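Mandelate racemase / muconate lactonizing enzyme, C-terminal domain protein (Pseudovibrio sp. JE062, PDB 4JHM) is a member of the mandelate racemase / muconate lactonizing enzyme family in the enolase superfamily, pairing an N-terminal capping domain with a TIM-barrel-like C-terminal domain. Local coordinates at residues A130-A138 and T342-A350; A290-M301 and N319-Y327. All coordinates share one frame; numbering follows the deposited sequence.

Contact 1: A130-A138 and T342-A350; sequences ARTKIKSYA and TDKEGYVHA
Strand 133-138 pairs antiparallel with the short strand 347-349, and Lys133 faces His349 as a non-hydrogen-bonded pair. The two axes come within 4.5 Å at 130°, so the pairing is strongly twisted. Ile134 and Val348 form the hydrogen-bonded pair: Val348 N gives to Ile134 O at 2.9 Å, and Ile134 N gives to Val348 O. Ala350 N to Thr132 O and Ser136 N to Gly346 O continue the ladder at its two ends.

On one face of the sheet, Lys133 carries much of the contact. Its CG lies between the backbone N and the carbonyl carbon (chi1 67°), and the chain beyond runs extended over the Tyr347 ring. Lys133 NZ ends 4.3 Å from the centroid of the Tyr347 ring, close to the ring normal, in a cation-pi contact. Lys133 CD also passes 3.6 Å from His349 CE1. On the opposite face Ile134 CG2 meets Val348 CG1 at 3.5 Å, and both residues rest on Leu311 of helix 304-316. The Lys135 side chain starts away from 342-350, but its bends at chi2 and chi4 bring NZ back to a weak bond with Tyr347 OH.

Ser136 OG and Thr342 OG1 share a hydrogen bond of 2.9 Å. Between Thr342 and Tyr347 the chain reverses in a type I turn, Asp343 to Gly346. Asp343 OD1 takes the amides of Glu345 and Tyr347 from opposite faces of its carboxylate. Asp343 OD2 receives His349 NE2 at 3.1 Å, which ties the imidazole to the turn.

An Asx turn at Asp343 thus leads into a short antiparallel strand, added to strand 133-139, which also runs parallel to 163-167 and 323-326 in this TIM-barrel-like domain.

Contact 2: A290-M301 and N319-Y327; sequences AGHSKNLEIQSM and NCNFFEQFY
Leu296 N donates to Asn319 O at 2.9 Å, the one backbone-to-backbone hydrogen bond between 290-301 and 319-327. The donor approaches from above the carbonyl plane.

Side-chain to backbone bonds do more. The Glu297 carboxylate grips two successive amides. Glu297 OE2 accepts from Asn321 N at 3.0 Å. Glu297 OE1 accepts from Phe322 N at 3.2 Å. Each oxygen uses its syn lone pair. The chain bends at chi2 (-54°), which brings the carboxylate round to these N-H groups. Asn319 ND2 makes a weak bond to Lys294 O and a further hydrogen bond to Phe286 O of helix 279-291. The Asn295 amide slides past the Asn319 side chain, with the two amide planes 79° apart.

Glu324 is bonded at both carboxylate oxygens. Its chain is extended beyond CG and reaches alongside Gln299 to the backbone of Ser300 and Met301. Glu324 OE2 receives a weak bond from Met301 N, while OE1 is held by a hydrogen bond from Ser139 and by a salt bridge to Lys165.

Van der Waals contacts fill the rest. Ile298 CG1 packs 4.4 Å from Cys320 SG. Ile298 CD1 reaches Phe323 CD2 at 4.0 Å, approaching the ring obliquely. Ser300 OG sits over one face of the Phe323 ring, offset toward its rim. The selenium of selenomethionine Met301 lies 3.9 Å from Phe326 CD1, an oblique Met-aromatic contact.

A Schellman motif at Ser293 ends helix 279-291 and starts the extended run that meets strand 323-326. Helix 304-316 lies between the two runs in the chain, consistent with the strand-helix order of a TIM-barrel-like domain.

Overall arrangement
The two contacts have centres about 12 Å apart and meet at the sheet of the C-terminal domain. Strand 133-139 belongs to contact 1 and strand 323-326 to contact 2, and the two run parallel as neighbours. Their backbones are joined by Gln325 N to Tyr137 O, at 2.9 Å. Arg131 NH2 adds a probable hydrogen bond to Cys320 O. Along the chain the order is 130-138, 290-301, 319-327, 342-350, so contact 2 falls wholly between the halves of contact 1. Strand 133-139 pairs with 323-326 in parallel and with 347-349 in antiparallel fashion, besides 163-167, which brings late parts of the domain back to an early strand. Both contacts also touch a second subunit.

Contact 1: A130-A138 and T342-A350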
loop_
_atom_site.group_PDB
_atom_site.type_symbol
_atom_site.label_atom_id
_atom_site.label_comp_id
_atom_site.label_asym_id
_atom_site.label_seq_id
_atom_site.Cartn_x
_atom_site.Cartn_y
_atom_site.Cartn_z
ATOM N N ALA A 130 0.161 -25.670 29.648
ATOM C CA ALA A 130 1.473 -25.698 29.018
ATOM C C ALA A 130 2.571 -25.778 30.063
ATOM O O ALA A 130 3.617 -26.373 29.826
ATOM C CB ALA A 130 1.662 -24.458 28.162
ATOM N N ARG A 131 2.333 -25.150 31.210
ATOM C CA ARG A 131 3.318 -25.095 32.278
ATOM C C ARG A 131 2.596 -24.910 33.598
ATOM O O ARG A 131 1.469 -24.415 33.632
ATOM C CB ARG A 131 4.289 -23.928 32.081
ATOM C CG ARG A 131 4.452 -23.478 30.640
ATOM C CD ARG A 131 3.748 -22.162 30.364
ATOM N NE ARG A 131 4.703 -21.066 30.447
ATOM C CZ ARG A 131 4.512 -19.859 29.935
ATOM N NH1 ARG A 131 3.387 -19.558 29.298
ATOM N NH2 ARG A 131 5.461 -18.947 30.066
ATOM N N THR A 132 3.253 -25.306 34.683
ATOM C CA THR A 132 2.695 -25.131 36.011
ATOM C C THR A 132 3.439 -24.011 36.742
ATOM O O THR A 132 3.092 -23.647 37.870
ATOM C CB THR A 132 2.741 -26.458 36.801
ATOM O OG1 THR A 132 1.723 -26.455 37.810
ATOM C CG2 THR A 132 4.115 -26.686 37.436
ATOM N N LYS A 133 4.453 -23.456 36.080
ATOM C CA LYS A 133 5.234 -22.343 36.628
ATOM C C LYS A 133 5.794 -21.478 35.504
ATOM O O LYS A 133 5.774 -21.883 34.342
ATOM C CB LYS A 133 6.382 -22.873 37.491
ATOM C CG LYS A 133 7.455 -23.624 36.718
ATOM C CD LYS A 133 8.615 -24.010 37.622
ATOM C CE LYS A 133 9.683 -24.781 36.861
ATOM N NZ LYS A 133 10.736 -25.314 37.771
ATOM N N ILE A 134 6.307 -20.298 35.846
ATOM C CA ILE A 134 6.842 -19.378 34.837
ATOM C C ILE A 134 7.778 -18.313 35.423
ATOM O O ILE A 134 7.613 -17.891 36.566
ATOM C CB ILE A 134 5.698 -18.675 34.091
ATOM C CG1 ILE A 134 6.245 -17.599 33.152
ATOM C CG2 ILE A 134 4.734 -18.043 35.081
ATOM C CD1 ILE A 134 5.168 -16.802 32.447
ATOM N N LYS A 135 8.762 -17.887 34.632
ATOM C CA LYS A 135 9.690 -16.825 35.035
ATOM C C LYS A 135 8.936 -15.546 35.367
ATOM O O LYS A 135 8.119 -15.087 34.573
ATOM C CB LYS A 135 10.679 -16.513 33.907
ATOM C CG LYS A 135 11.781 -17.537 33.723
ATOM C CD LYS A 135 13.042 -17.124 34.455
ATOM C CE LYS A 135 13.939 -18.322 34.724
ATOM N NZ LYS A 135 14.263 -19.066 33.477
ATOM N N SER A 136 9.227 -14.967 36.528
ATOM C CA SER A 136 8.665 -13.676 36.899
ATOM C C SER A 136 9.713 -12.575 36.788
ATOM O O SER A 136 10.908 -12.847 36.720
ATOM C CB SER A 136 8.136 -13.723 38.333
ATOM O OG SER A 136 9.177 -14.012 39.254
ATOM N N TYR A 137 9.256 -11.328 36.763
ATOM C CA TYR A 137 10.151 -10.192 36.948
ATOM C C TYR A 137 9.646 -9.316 38.091
ATOM O O TYR A 137 8.442 -9.186 38.305
ATOM C CB TYR A 137 10.299 -9.372 35.659
ATOM C CG TYR A 137 9.023 -8.728 35.159
ATOM C CD1 TYR A 137 8.598 -7.499 35.650
ATOM C CD2 TYR A 137 8.255 -9.339 34.176
ATOM C CE1 TYR A 137 7.434 -6.909 35.189
ATOM C CE2 TYR A 137 7.093 -8.756 33.705
ATOM C CZ TYR A 137 6.685 -7.544 34.216
ATOM O OH TYR A 137 5.525 -6.970 33.756
ATOM N N ALA A 138 10.577 -8.737 38.837
ATOM C CA ALA A 138 10.224 -7.801 39.891
ATOM C C ALA A 138 9.857 -6.463 39.260
ATOM O O ALA A 138 10.675 -5.843 38.576
ATOM C CB ALA A 138 11.382 -7.637 40.861
ATOM N N THR A 342 7.745 -15.327 44.570
ATOM C CA THR A 342 8.721 -15.789 43.592
ATOM C C THR A 342 9.789 -16.627 44.287
ATOM O O THR A 342 10.450 -16.158 45.213
ATOM C CB THR A 342 9.371 -14.594 42.867
ATOM O OG1 THR A 342 8.394 -13.945 42.034
ATOM C CG2 THR A 342 10.548 -15.046 42.012
ATOM N N ASP A 343 9.956 -17.870 43.844
ATOM C CA ASP A 343 10.876 -18.791 44.509
ATOM C C ASP A 343 12.336 -18.441 44.204
ATOM O O ASP A 343 12.623 -17.465 43.505
ATOM C CB ASP A 343 10.558 -20.246 44.139
ATOM C CG ASP A 343 11.041 -20.623 42.752
ATOM O OD1 ASP A 343 11.822 -19.853 42.155
ATOM O OD2 ASP A 343 10.643 -21.699 42.258
ATOM N N LYS A 344 13.253 -19.246 44.734
ATOM C CA LYS A 344 14.679 -18.935 44.689
ATOM C C LYS A 344 15.286 -19.090 43.290
ATOM O O LYS A 344 16.403 -18.636 43.045
ATOM C CB LYS A 344 15.435 -19.820 45.682
ATOM C CG LYS A 344 16.734 -19.217 46.189
ATOM C CD LYS A 344 16.476 -18.092 47.180
ATOM C CE LYS A 344 17.766 -17.434 47.636
ATOM N NZ LYS A 344 18.690 -18.389 48.306
ATOM N N GLU A 345 14.553 -19.731 42.382
ATOM C CA GLU A 345 15.034 -19.962 41.021
ATOM C C GLU A 345 14.512 -18.921 40.031
ATOM O O GLU A 345 14.958 -18.874 38.885
ATOM C CB GLU A 345 14.635 -21.359 40.544
ATOM C CG GLU A 345 15.299 -22.490 41.313
ATOM C CD GLU A 345 15.433 -23.758 40.489
ATOM O OE1 GLU A 345 16.237 -24.633 40.872
ATOM O OE2 GLU A 345 14.740 -23.879 39.455
ATOM N N GLY A 346 13.565 -18.098 40.474
ATOM C CA GLY A 346 13.009 -17.033 39.645
ATOM C C GLY A 346 11.637 -17.370 39.090
ATOM O O GLY A 346 11.110 -16.651 38.225
ATOM N N TYR A 347 11.053 -18.458 39.591
ATOM C CA TYR A 347 9.773 -18.952 39.089
ATOM C C TYR A 347 8.623 -18.667 40.045
ATOM O O TYR A 347 8.742 -18.863 41.251
ATOM C CB TYR A 347 9.843 -20.463 38.837
ATOM C CG TYR A 347 10.800 -20.863 37.739
ATOM C CD1 TYR A 347 10.397 -20.891 36.411
ATOM C CD2 TYR A 347 12.106 -21.214 38.033
ATOM C CE1 TYR A 347 11.274 -21.256 35.405
ATOM C CE2 TYR A 347 12.989 -21.584 37.039
ATOM C CZ TYR A 347 12.571 -21.602 35.728
ATOM O OH TYR A 347 13.462 -21.970 34.747
ATOM N N VAL A 348 7.509 -18.201 39.490
ATOM C CA VAL A 348 6.258 -18.114 40.228
ATOM C C VAL A 348 5.442 -19.367 39.925
ATOM O O VAL A 348 5.393 -19.816 38.776
ATOM C CB VAL A 348 5.447 -16.874 39.825
ATOM C CG1 VAL A 348 4.858 -17.056 38.437
ATOM C CG2 VAL A 348 4.340 -16.614 40.829
ATOM N N HIS A 349 4.808 -19.933 40.950
ATOM C CA HIS A 349 4.065 -21.182 40.793
ATOM C C HIS A 349 2.557 -20.984 40.843
ATOM O O HIS A 349 2.060 -20.128 41.566
ATOM C CB HIS A 349 4.471 -22.178 41.881
ATOM C CG HIS A 349 5.849 -22.727 41.706
ATOM N ND1 HIS A 349 6.107 -23.873 40.987
ATOM C CD2 HIS A 349 7.048 -22.284 42.152
ATOM C CE1 HIS A 349 7.405 -24.115 40.998
ATOM N NE2 HIS A 349 7.999 -23.165 41.699
ATOM N N ALA A 350 1.836 -21.792 40.074
ATOM C CA ALA A 350 0.384 -21.814 40.145
ATOM C C ALA A 350 -0.027 -22.182 41.558
ATOM O O ALA A 350 0.521 -23.120 42.130
ATOM C CB ALA A 350 -0.179 -22.825 39.165
#

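Contact 2: A290-M301 and N319-Y327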
loop_
_atom_site.group_PDB
_atom_site.type_symbol
_atom_site.label_atom_id
_atom_site.label_comp_id
_atom_site.label_asym_id
_atom_site.label_seq_id
_atom_site.Cartn_x
_atom_site.Cartn_y
_atom_site.Cartn_z
ATOM N N ALA A 290 -0.900 -15.510 19.303
ATOM C CA ALA A 290 -0.393 -16.753 18.731
ATOM C C ALA A 290 -0.411 -16.678 17.205
ATOM O O ALA A 290 0.620 -16.835 16.553
ATOM C CB ALA A 290 -1.223 -17.932 19.217
ATOM N N GLY A 291 -1.587 -16.415 16.645
ATOM C CA GLY A 291 -1.752 -16.326 15.195
ATOM C C GLY A 291 -0.892 -15.252 14.553
ATOM O O GLY A 291 -0.657 -15.277 13.347
ATOM N N HIS A 292 -0.431 -14.301 15.359
ATOM C CA HIS A 292 0.486 -13.271 14.879
ATOM C C HIS A 292 1.933 -13.580 15.266
ATOM O O HIS A 292 2.810 -12.735 15.109
ATOM C CB HIS A 292 0.078 -11.899 15.426
ATOM C CG HIS A 292 -1.072 -11.277 14.695
ATOM N ND1 HIS A 292 -0.920 -10.605 13.501
ATOM C CD2 HIS A 292 -2.393 -11.224 14.990
ATOM C CE1 HIS A 292 -2.097 -10.167 13.092
ATOM N NE2 HIS A 292 -3.007 -10.531 13.976
ATOM N N SER A 293 2.172 -14.786 15.778
ATOM C CA SER A 293 3.517 -15.244 16.118
ATOM C C SER A 293 4.189 -14.375 17.178
ATOM O O SER A 293 5.394 -14.120 17.110
ATOM C CB SER A 293 4.397 -15.291 14.865
ATOM O OG SER A 293 3.805 -16.082 13.845
ATOM N N LYS A 294 3.415 -13.933 18.166
ATOM C CA LYS A 294 3.953 -13.096 19.220
ATOM C C LYS A 294 3.404 -13.489 20.587
ATOM O O LYS A 294 2.426 -14.232 20.691
ATOM C CB LYS A 294 3.648 -11.619 18.946
ATOM C CG LYS A 294 3.975 -11.174 17.534
ATOM C CD LYS A 294 4.277 -9.691 17.425
ATOM C CE LYS A 294 4.178 -9.252 15.970
ATOM N NZ LYS A 294 4.931 -8.009 15.659
ATOM N N ASN A 295 4.043 -12.969 21.632
ATOM C CA ASN A 295 3.662 -13.268 23.000
ATOM C C ASN A 295 2.693 -12.249 23.582
ATOM O O ASN A 295 2.568 -11.131 23.076
ATOM C CB ASN A 295 4.911 -13.321 23.874
ATOM C CG ASN A 295 5.807 -14.485 23.525
ATOM O OD1 ASN A 295 5.387 -15.424 22.860
ATOM N ND2 ASN A 295 7.049 -14.433 23.982
ATOM N N LEU A 296 2.007 -12.652 24.644
ATOM C CA LEU A 296 1.156 -11.756 25.397
ATOM C C LEU A 296 1.732 -11.629 26.796
ATOM O O LEU A 296 1.492 -12.477 27.646
ATOM C CB LEU A 296 -0.276 -12.296 25.466
ATOM C CG LEU A 296 -1.341 -11.281 25.914
ATOM C CD1 LEU A 296 -2.746 -11.817 25.695
ATOM C CD2 LEU A 296 -1.161 -10.871 27.366
ATOM N N GLU A 297 2.503 -10.575 27.034
ATOM C CA GLU A 297 3.096 -10.351 28.346
ATOM C C GLU A 297 2.060 -9.735 29.274
ATOM O O GLU A 297 1.691 -8.575 29.119
ATOM C CB GLU A 297 4.321 -9.446 28.230
ATOM C CG GLU A 297 5.402 -10.011 27.324
ATOM C CD GLU A 297 5.838 -11.413 27.718
ATOM O OE1 GLU A 297 5.879 -11.704 28.931
ATOM O OE2 GLU A 297 6.158 -12.222 26.816
ATOM N N ILE A 298 1.594 -10.524 30.236
ATOM C CA ILE A 298 0.495 -10.120 31.107
ATOM C C ILE A 298 0.869 -8.965 32.017
ATOM O O ILE A 298 1.990 -8.872 32.516
ATOM C CB ILE A 298 0.004 -11.281 32.009
ATOM C CG1 ILE A 298 1.178 -11.923 32.755
ATOM C CG2 ILE A 298 -0.739 -12.324 31.188
ATOM C CD1 ILE A 298 0.773 -13.017 33.720
ATOM N N GLN A 299 -0.093 -8.082 32.223
ATOM C CA GLN A 299 0.017 -7.075 33.245
ATOM C C GLN A 299 -0.632 -7.646 34.496
ATOM O O GLN A 299 -1.833 -7.490 34.713
ATOM C CB GLN A 299 -0.687 -5.800 32.798
ATOM C CG GLN A 299 -0.873 -4.780 33.899
ATOM C CD GLN A 299 -0.808 -3.369 33.376
ATOM O OE1 GLN A 299 -1.764 -2.604 33.496
ATOM N NE2 GLN A 299 0.322 -3.017 32.778
ATOM N N SER A 300 0.167 -8.334 35.304
ATOM C CA SER A 300 -0.347 -9.001 36.495
ATOM C C SER A 300 -0.008 -8.230 37.761
ATOM O O SER A 300 -0.091 -8.771 38.851
ATOM C CB SER A 300 0.218 -10.416 36.595
ATOM O OG SER A 300 1.573 -10.400 37.014
HETATM N N MSE A 301 0.373 -6.966 37.614
HETATM C CA MSE A 301 0.657 -6.116 38.767
HETATM C C MSE A 301 -0.621 -5.789 39.484
HETATM O O MSE A 301 -1.541 -5.226 38.901
HETATM C CB MSE A 301 1.336 -4.834 38.302
HETATM C CG MSE A 301 0.809 -3.608 39.039
HETATM SE SE MSE A 301 2.317 -2.662 39.870
HETATM C CE MSE A 301 2.379 -1.087 38.681
ATOM N N ASN A 319 2.824 -18.721 24.706
ATOM C CA ASN A 319 3.242 -17.412 24.212
ATOM C C ASN A 319 3.138 -16.311 25.269
ATOM O O ASN A 319 2.204 -15.514 25.270
ATOM C CB ASN A 319 2.465 -17.035 22.943
ATOM C CG ASN A 319 0.956 -17.098 23.123
ATOM O OD1 ASN A 319 0.439 -17.821 23.972
ATOM N ND2 ASN A 319 0.240 -16.340 22.303
ATOM N N CYS A 320 4.119 -16.293 26.164
ATOM C CA CYS A 320 4.263 -15.284 27.215
ATOM C C CYS A 320 5.482 -15.727 28.010
ATOM O O CYS A 320 5.587 -16.897 28.350
ATOM C CB CYS A 320 3.027 -15.211 28.122
ATOM S SG CYS A 320 3.244 -14.249 29.656
ATOM N N ASN A 321 6.400 -14.805 28.289
ATOM C CA ASN A 321 7.662 -15.153 28.946
ATOM C C ASN A 321 7.677 -14.901 30.443
ATOM O O ASN A 321 8.398 -15.579 31.167
ATOM C CB ASN A 321 8.827 -14.374 28.335
ATOM C CG ASN A 321 9.072 -14.720 26.882
ATOM O OD1 ASN A 321 8.963 -15.874 26.474
ATOM N ND2 ASN A 321 9.421 -13.716 26.094
ATOM N N PHE A 322 6.909 -13.924 30.916
ATOM C CA PHE A 322 6.992 -13.543 32.328
ATOM C C PHE A 322 5.653 -13.333 33.034
ATOM O O PHE A 322 4.612 -13.141 32.412
ATOM C CB PHE A 322 7.818 -12.265 32.485
ATOM C CG PHE A 322 9.218 -12.373 31.961
ATOM C CD1 PHE A 322 10.215 -12.958 32.725
ATOM C CD2 PHE A 322 9.542 -11.871 30.708
ATOM C CE1 PHE A 322 11.509 -13.054 32.246
ATOM C CE2 PHE A 322 10.834 -11.962 30.223
ATOM C CZ PHE A 322 11.819 -12.557 30.994
ATOM N N PHE A 323 5.721 -13.371 34.359
ATOM C CA PHE A 323 4.620 -13.008 35.237
ATOM C C PHE A 323 5.084 -11.794 36.017
ATOM O O PHE A 323 6.109 -11.848 36.698
ATOM C CB PHE A 323 4.300 -14.155 36.199
ATOM C CG PHE A 323 3.523 -13.738 37.411
ATOM C CD1 PHE A 323 4.175 -13.320 38.559
ATOM C CD2 PHE A 323 2.140 -13.780 37.416
ATOM C CE1 PHE A 323 3.462 -12.943 39.686
ATOM C CE2 PHE A 323 1.419 -13.404 38.539
ATOM C CZ PHE A 323 2.081 -12.984 39.674
ATOM N N GLU A 324 4.346 -10.695 35.897
ATOM C CA GLU A 324 4.702 -9.465 36.585
ATOM C C GLU A 324 4.510 -9.640 38.090
ATOM O O GLU A 324 3.402 -9.886 38.563
ATOM C CB GLU A 324 3.858 -8.304 36.065
ATOM C CG GLU A 324 4.165 -6.967 36.719
ATOM C CD GLU A 324 3.546 -5.797 35.984
ATOM O OE1 GLU A 324 4.086 -4.680 36.110
ATOM O OE2 GLU A 324 2.527 -5.988 35.282
ATOM N N GLN A 325 5.601 -9.526 38.835
ATOM C CA GLN A 325 5.555 -9.651 40.284
ATOM C C GLN A 325 6.079 -8.382 40.931
ATOM O O GLN A 325 7.287 -8.128 40.932
ATOM C CB GLN A 325 6.402 -10.838 40.745
ATOM C CG GLN A 325 6.470 -10.998 42.256
ATOM C CD GLN A 325 5.212 -11.613 42.828
ATOM O OE1 GLN A 325 4.359 -10.920 43.386
ATOM N NE2 GLN A 325 5.082 -12.922 42.680
ATOM N N PHE A 326 5.171 -7.581 41.474
ATOM C CA PHE A 326 5.580 -6.397 42.206
ATOM C C PHE A 326 6.260 -6.819 43.505
ATOM O O PHE A 326 5.765 -7.683 44.228
ATOM C CB PHE A 326 4.394 -5.484 42.505
ATOM C CG PHE A 326 4.785 -4.222 43.206
ATOM C CD1 PHE A 326 5.139 -3.093 42.482
ATOM C CD2 PHE A 326 4.832 -4.170 44.589
ATOM C CE1 PHE A 326 5.517 -1.928 43.127
ATOM C CE2 PHE A 326 5.207 -3.010 45.240
ATOM C CZ PHE A 326 5.551 -1.886 44.507
ATOM N N TYR A 327 7.397 -6.196 43.788
ATOM C CA TYR A 327 8.218 -6.546 44.940
ATOM C C TYR A 327 8.544 -5.241 45.660
ATOM O O TYR A 327 9.015 -4.296 45.023
ATOM C CB TYR A 327 9.489 -7.259 44.452
ATOM C CG TYR A 327 10.329 -7.906 45.531
ATOM C CD1 TYR A 327 9.787 -8.854 46.391
ATOM C CD2 TYR A 327 11.676 -7.588 45.672
ATOM C CE1 TYR A 327 10.554 -9.449 47.373
ATOM C CE2 TYR A 327 12.455 -8.178 46.653
ATOM C CZ TYR A 327 11.889 -9.107 47.500
ATOM O OH TYR A 327 12.659 -9.699 48.477
#